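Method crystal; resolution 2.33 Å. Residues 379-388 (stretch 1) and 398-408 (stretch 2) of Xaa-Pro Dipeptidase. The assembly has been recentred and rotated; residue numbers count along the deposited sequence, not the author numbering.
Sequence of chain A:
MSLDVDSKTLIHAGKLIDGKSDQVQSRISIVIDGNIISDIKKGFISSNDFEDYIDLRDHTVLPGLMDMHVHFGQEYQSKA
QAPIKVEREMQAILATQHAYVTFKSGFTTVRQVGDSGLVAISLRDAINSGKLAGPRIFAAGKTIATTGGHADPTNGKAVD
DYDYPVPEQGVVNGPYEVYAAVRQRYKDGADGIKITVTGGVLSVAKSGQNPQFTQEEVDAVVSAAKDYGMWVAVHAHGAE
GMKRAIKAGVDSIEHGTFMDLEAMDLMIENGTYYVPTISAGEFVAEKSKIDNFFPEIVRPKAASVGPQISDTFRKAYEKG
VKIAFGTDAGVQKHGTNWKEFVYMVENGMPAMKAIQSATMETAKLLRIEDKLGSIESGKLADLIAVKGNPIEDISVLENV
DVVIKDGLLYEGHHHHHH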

ATOM      1  N   LYS A 379       9.682 -43.129  19.929  1.00 29.57           N
ATOM      2  CA  LYS A 379       9.961 -41.695  20.013  1.00 29.95           C
ATOM      3  C   LYS A 379      11.437 -41.379  20.173  1.00 28.57           C
ATOM      4  O   LYS A 379      12.236 -42.265  20.469  1.00 29.34           O
ATOM      5  CB  LYS A 379       9.174 -41.062  21.162  1.00 31.43           C
ATOM      6  CG  LYS A 379       7.692 -40.925  20.863  1.00 33.79           C
ATOM      7  CD  LYS A 379       7.020 -39.951  21.811  1.00 35.59           C
ATOM      8  CE  LYS A 379       5.560 -39.736  21.435  1.00 36.41           C
ATOM      9  NZ  LYS A 379       4.892 -38.751  22.334  1.00 40.14           N
ATOM     10  N   LEU A 380      11.797 -40.116  19.964  1.00 26.69           N
ATOM     11  CA  LEU A 380      13.184 -39.684  20.092  1.00 25.95           C
ATOM     12  C   LEU A 380      13.638 -39.752  21.548  1.00 23.92           C
ATOM     13  O   LEU A 380      12.864 -39.474  22.475  1.00 21.25           O
ATOM     14  CB  LEU A 380      13.350 -38.259  19.546  1.00 26.94           C
ATOM     15  CG  LEU A 380      13.129 -38.078  18.032  1.00 28.81           C
ATOM     16  CD1 LEU A 380      13.191 -36.595  17.655  1.00 27.49           C
ATOM     17  CD2 LEU A 380      14.189 -38.854  17.263  1.00 28.45           C
ATOM     18  N   ALA A 381      14.900 -40.122  21.739  1.00 23.36           N
ATOM     19  CA  ALA A 381      15.487 -40.265  23.064  1.00 23.97           C
ATOM     20  C   ALA A 381      15.900 -38.961  23.750  1.00 24.84           C
ATOM     21  O   ALA A 381      17.083 -38.613  23.801  1.00 23.25           O
ATOM     22  CB  ALA A 381      16.680 -41.222  23.002  1.00 21.91           C
ATOM     23  N   ASP A 382      14.907 -38.246  24.268  1.00 25.70           N
ATOM     24  CA  ASP A 382      15.120 -37.006  25.000  1.00 26.14           C
ATOM     25  C   ASP A 382      14.642 -37.305  26.420  1.00 25.69           C
ATOM     26  O   ASP A 382      13.437 -37.385  26.674  1.00 23.87           O
ATOM     27  CB  ASP A 382      14.289 -35.869  24.391  1.00 26.76           C
ATOM     28  CG  ASP A 382      14.983 -35.191  23.218  1.00 28.51           C
ATOM     29  OD1 ASP A 382      15.911 -35.793  22.632  1.00 27.05           O
ATOM     30  OD2 ASP A 382      14.591 -34.051  22.876  1.00 29.01           O
ATOM     31  N   LEU A 383      15.586 -37.487  27.339  1.00 26.11           N
ATOM     32  CA  LEU A 383      15.240 -37.810  28.719  1.00 27.30           C
ATOM     33  C   LEU A 383      16.048 -37.056  29.766  1.00 27.62           C
ATOM     34  O   LEU A 383      17.198 -36.675  29.542  1.00 28.28           O
ATOM     35  CB  LEU A 383      15.418 -39.313  28.983  1.00 27.60           C
ATOM     36  CG  LEU A 383      14.852 -40.345  28.005  1.00 28.42           C
ATOM     37  CD1 LEU A 383      15.806 -40.498  26.829  1.00 26.64           C
ATOM     38  CD2 LEU A 383      14.673 -41.688  28.722  1.00 29.47           C
ATOM     39  N   ILE A 384      15.435 -36.857  30.923  1.00 27.76           N
ATOM     40  CA  ILE A 384      16.102 -36.189  32.022  1.00 28.49           C
ATOM     41  C   ILE A 384      15.863 -37.016  33.281  1.00 30.19           C
ATOM     42  O   ILE A 384      14.991 -37.891  33.305  1.00 28.89           O
ATOM     43  CB  ILE A 384      15.548 -34.762  32.259  1.00 27.09           C
ATOM     44  CG1 ILE A 384      14.085 -34.838  32.698  1.00 27.44           C
ATOM     45  CG2 ILE A 384      15.683 -33.934  30.988  1.00 25.25           C
ATOM     46  CD1 ILE A 384      13.539 -33.527  33.248  1.00 26.33           C
ATOM     47  N   ALA A 385      16.640 -36.744  34.322  1.00 30.34           N
ATOM     48  CA  ALA A 385      16.502 -37.461  35.579  1.00 31.45           C
ATOM     49  C   ALA A 385      16.775 -36.497  36.719  1.00 32.41           C
ATOM     50  O   ALA A 385      17.461 -35.501  36.536  1.00 33.28           O
ATOM     51  CB  ALA A 385      17.470 -38.618  35.623  1.00 30.56           C
ATOM     52  N   VAL A 386      16.231 -36.792  37.895  1.00 34.31           N
ATOM     53  CA  VAL A 386      16.417 -35.935  39.058  1.00 35.06           C
ATOM     54  C   VAL A 386      16.277 -36.785  40.308  1.00 36.57           C
ATOM     55  O   VAL A 386      15.562 -37.785  40.293  1.00 35.61           O
ATOM     56  CB  VAL A 386      15.347 -34.818  39.094  1.00 36.27           C
ATOM     57  CG1 VAL A 386      13.954 -35.427  39.144  1.00 37.33           C
ATOM     58  CG2 VAL A 386      15.572 -33.914  40.284  1.00 36.14           C
ATOM     59  N   LYS A 387      16.972 -36.402  41.377  1.00 37.25           N
ATOM     60  CA  LYS A 387      16.888 -37.126  42.639  1.00 38.26           C
ATOM     61  C   LYS A 387      15.681 -36.594  43.395  1.00 37.92           C
ATOM     62  O   LYS A 387      15.603 -35.405  43.706  1.00 39.89           O
ATOM     63  CB  LYS A 387      18.150 -36.910  43.472  1.00 40.05           C
ATOM     64  CG  LYS A 387      19.394 -37.569  42.910  1.00 43.45           C
ATOM     65  CD  LYS A 387      20.603 -37.264  43.784  1.00 46.86           C
ATOM     66  CE  LYS A 387      21.889 -37.810  43.183  1.00 49.12           C
ATOM     67  NZ  LYS A 387      23.091 -37.437  43.995  1.00 51.82           N
ATOM     68  N   GLY A 388      14.725 -37.468  43.675  1.00 37.35           N
ATOM     69  CA  GLY A 388      13.540 -37.041  44.390  1.00 36.07           C
ATOM     70  C   GLY A 388      12.281 -37.310  43.599  1.00 35.89           C
ATOM     71  O   GLY A 388      12.345 -37.730  42.448  1.00 34.65           O
ATOM     72  N   GLU A 398      14.481 -28.304  40.269  1.00 34.63           N
ATOM     73  CA  GLU A 398      15.536 -27.305  40.172  1.00 33.91           C
ATOM     74  C   GLU A 398      16.873 -28.029  40.090  1.00 32.24           C
ATOM     75  O   GLU A 398      17.862 -27.478  39.614  1.00 31.37           O
ATOM     76  CB  GLU A 398      15.535 -26.384  41.403  1.00 35.30           C
ATOM     77  CG  GLU A 398      16.879 -25.689  41.649  1.00 37.38           C
ATOM     78  CD  GLU A 398      16.872 -24.761  42.846  1.00 38.95           C
ATOM     79  OE1 GLU A 398      16.156 -25.049  43.830  1.00 40.59           O
ATOM     80  OE2 GLU A 398      17.597 -23.743  42.811  1.00 41.51           O
ATOM     81  N   ASN A 399      16.885 -29.281  40.535  1.00 31.76           N
ATOM     82  CA  ASN A 399      18.119 -30.057  40.555  1.00 32.10           C
ATOM     83  C   ASN A 399      18.234 -31.194  39.546  1.00 31.12           C
ATOM     84  O   ASN A 399      18.767 -32.255  39.865  1.00 31.80           O
ATOM     85  CB  ASN A 399      18.346 -30.603  41.967  1.00 31.84           C
ATOM     86  CG  ASN A 399      18.183 -29.533  43.036  1.00 33.40           C
ATOM     87  OD1 ASN A 399      17.468 -29.732  44.019  1.00 32.40           O
ATOM     88  ND2 ASN A 399      18.850 -28.392  42.849  1.00 32.54           N
ATOM     89  N   VAL A 400      17.742 -30.974  38.331  1.00 30.04           N
ATOM     90  CA  VAL A 400      17.852 -31.979  37.280  1.00 27.75           C
ATOM     91  C   VAL A 400      19.347 -32.208  37.098  1.00 27.11           C
ATOM     92  O   VAL A 400      20.084 -31.259  36.883  1.00 27.44           O
ATOM     93  CB  VAL A 400      17.269 -31.467  35.964  1.00 26.66           C
ATOM     94  CG1 VAL A 400      17.584 -32.446  34.848  1.00 24.55           C
ATOM     95  CG2 VAL A 400      15.764 -31.261  36.109  1.00 23.64           C
ATOM     96  N   ASP A 401      19.794 -33.455  37.187  1.00 26.54           N
ATOM     97  CA  ASP A 401      21.219 -33.743  37.060  1.00 27.25           C
ATOM     98  C   ASP A 401      21.594 -34.654  35.894  1.00 26.36           C
ATOM     99  O   ASP A 401      22.758 -35.029  35.735  1.00 26.47           O
ATOM    100  CB  ASP A 401      21.745 -34.334  38.375  1.00 31.20           C
ATOM    101  CG  ASP A 401      21.189 -35.719  38.663  1.00 35.23           C
ATOM    102  OD1 ASP A 401      19.964 -35.917  38.522  1.00 36.37           O
ATOM    103  OD2 ASP A 401      21.983 -36.609  39.033  1.00 37.82           O
ATOM    104  N   VAL A 402      20.611 -35.008  35.072  1.00 25.69           N
ATOM    105  CA  VAL A 402      20.874 -35.853  33.918  1.00 24.96           C
ATOM    106  C   VAL A 402      20.065 -35.345  32.740  1.00 24.61           C
ATOM    107  O   VAL A 402      18.855 -35.156  32.838  1.00 26.61           O
ATOM    108  CB  VAL A 402      20.507 -37.352  34.194  1.00 25.17           C
ATOM    109  CG1 VAL A 402      20.628 -38.179  32.910  1.00 21.99           C
ATOM    110  CG2 VAL A 402      21.435 -37.933  35.246  1.00 20.64           C
ATOM    111  N   VAL A 403      20.734 -35.117  31.624  1.00 23.73           N
ATOM    112  CA  VAL A 403      20.052 -34.634  30.439  1.00 24.71           C
ATOM    113  C   VAL A 403      20.548 -35.401  29.230  1.00 24.93           C
ATOM    114  O   VAL A 403      21.739 -35.373  28.918  1.00 24.93           O
ATOM    115  CB  VAL A 403      20.306 -33.120  30.210  1.00 25.17           C
ATOM    116  CG1 VAL A 403      19.585 -32.652  28.954  1.00 22.64           C
ATOM    117  CG2 VAL A 403      19.849 -32.321  31.421  1.00 21.40           C
ATOM    118  N   ILE A 404      19.624 -36.095  28.569  1.00 24.57           N
ATOM    119  CA  ILE A 404      19.931 -36.862  27.368  1.00 25.91           C
ATOM    120  C   ILE A 404      19.117 -36.283  26.225  1.00 26.24           C
ATOM    121  O   ILE A 404      17.916 -36.077  26.352  1.00 25.88           O
ATOM    122  CB  ILE A 404      19.565 -38.353  27.524  1.00 27.02           C
ATOM    123  CG1 ILE A 404      20.364 -38.959  28.685  1.00 26.84           C
ATOM    124  CG2 ILE A 404      19.870 -39.093  26.233  1.00 23.96           C
ATOM    125  CD1 ILE A 404      20.008 -40.401  29.023  1.00 27.68           C
ATOM    126  N   LYS A 405      19.777 -36.018  25.110  1.00 26.80           N
ATOM    127  CA  LYS A 405      19.093 -35.450  23.961  1.00 28.25           C
ATOM    128  C   LYS A 405      19.517 -36.189  22.707  1.00 28.02           C
ATOM    129  O   LYS A 405      20.708 -36.321  22.428  1.00 25.99           O
ATOM    130  CB  LYS A 405      19.441 -33.970  23.829  1.00 29.36           C
ATOM    131  CG  LYS A 405      18.874 -33.302  22.587  1.00 31.68           C
ATOM    132  CD  LYS A 405      19.694 -32.061  22.265  1.00 33.11           C
ATOM    133  CE  LYS A 405      19.328 -31.465  20.932  1.00 30.81           C
ATOM    134  NZ  LYS A 405      20.293 -30.398  20.581  1.00 30.31           N
ATOM    135  N   ASP A 406      18.525 -36.669  21.964  1.00 28.94           N
ATOM    136  CA  ASP A 406      18.758 -37.416  20.738  1.00 31.65           C
ATOM    137  C   ASP A 406      19.615 -38.654  21.006  1.00 32.12           C
ATOM    138  O   ASP A 406      20.489 -39.005  20.212  1.00 32.75           O
ATOM    139  CB  ASP A 406      19.429 -36.516  19.695  1.00 32.76           C
ATOM    140  CG  ASP A 406      19.004 -36.847  18.278  1.00 37.34           C
ATOM    141  OD1 ASP A 406      17.777 -36.922  18.020  1.00 36.49           O
ATOM    142  OD2 ASP A 406      19.894 -37.023  17.418  1.00 41.07           O
ATOM    143  N   GLY A 407      19.358 -39.312  22.132  1.00 32.22           N
ATOM    144  CA  GLY A 407      20.105 -40.508  22.475  1.00 32.86           C
ATOM    145  C   GLY A 407      21.510 -40.280  23.003  1.00 33.99           C
ATOM    146  O   GLY A 407      22.243 -41.244  23.225  1.00 34.29           O
ATOM    147  N   LEU A 408      21.899 -39.019  23.196  1.00 34.43           N
ATOM    148  CA  LEU A 408      23.235 -38.705  23.715  1.00 35.67           C
ATOM    149  C   LEU A 408      23.170 -38.061  25.096  1.00 35.36           C
ATOM    150  O   LEU A 408      22.309 -37.222  25.370  1.00 35.62           O
ATOM    151  CB  LEU A 408      23.997 -37.796  22.746  1.00 36.33           C
ATOM    152  CG  LEU A 408      24.755 -38.457  21.582  1.00 40.23           C
ATOM    153  CD1 LEU A 408      23.833 -39.347  20.758  1.00 42.10           C
ATOM    154  CD2 LEU A 408      25.353 -37.369  20.703  1.00 40.24           C
TER
HETATM  155  O   HOH W   1      18.802 -34.405  41.595  1.00 28.90           O

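The two stretches lie side by side as two antiparallel strands, L383, I384 and A385 running against V402, V403 and I404, their axes approaching to 4.7 Å at 169°. Together they bury 662 Å² of surface, and the β-branched valines and isoleucines suit extended backbone.

Stretch 2 enters through E398, which makes no contact, and N399, whose contribution is its backbone. A water accepts from K387 N (2.7 Å to the water) and donates to N399 O (2.8 Å), linking the two stretches, since K387 N and N399 O are not bonded directly. V386 CG2 also lies 3.6 Å from N399 O.

V400 begins the apolar packing. V400 CG1 sits 4.0 Å from I384 CB, on the face that also carries V386 and V403; the two β-branched side chains meet here in an apolar contact. D401 follows, with D401 N donating to A385 O at 3.2 Å. Its CB points sideways, but the carboxylate comes nearer the partner, with D401 OD1 3.6 Å from V386 CA. D401 OD1 is also 3.2 Å from A385 O, but both atoms are acceptors, so no bond joins them.

V402 returns to regular pairing with A385: V402 O accepts from A385 N at 3.1 Å and also receives a CA-H...O contact from I384 CA at 3.1 Å. On the face shared with L383 and I404, A385 CB meets V402 CB at 3.6 Å, the small methyl allowing close approach to the valine. V403 pairs with I384 without backbone hydrogen bonds between them, and their side chains touch lightly, CG2 of I384 to CG2 of V403 at 4.5 Å.

I404 and L383 form the reciprocal pair: I404 N donates to L383 O at 2.7 Å, and L383 N to I404 O at 2.9 Å. Beside these bonds, L383 CD1 packs 4.3 Å from I404 CG2. I404 O also receives a CA-H...O contact from D382 CA at 3.2 Å.

K405 directs its CB away overall, though that atom still touches stretch 1; the aliphatic start of its chain passes D382 (D382 OD1 to K405 CG, 3.9 Å), and its amine is satisfied elsewhere in the structure. It opens a type I' turn through L408, closed by K405 N to L408 O (2.8 Å) and L408 N to K405 O (3.0 Å). At the turn, D382 OD1 accepts from D406 N at 2.8 Å, a use of the short aspartate side chain to satisfy a backbone NH. D406 has a positive phi (58°), which aspartate tolerates better than most residues, as a type I' turn requires at both central positions. G407 N then donates to A381 O at 2.9 Å, nearly straight at 169°. With a phi of 77°, this position favours glycine. L408 points away and makes no contact with stretch 1.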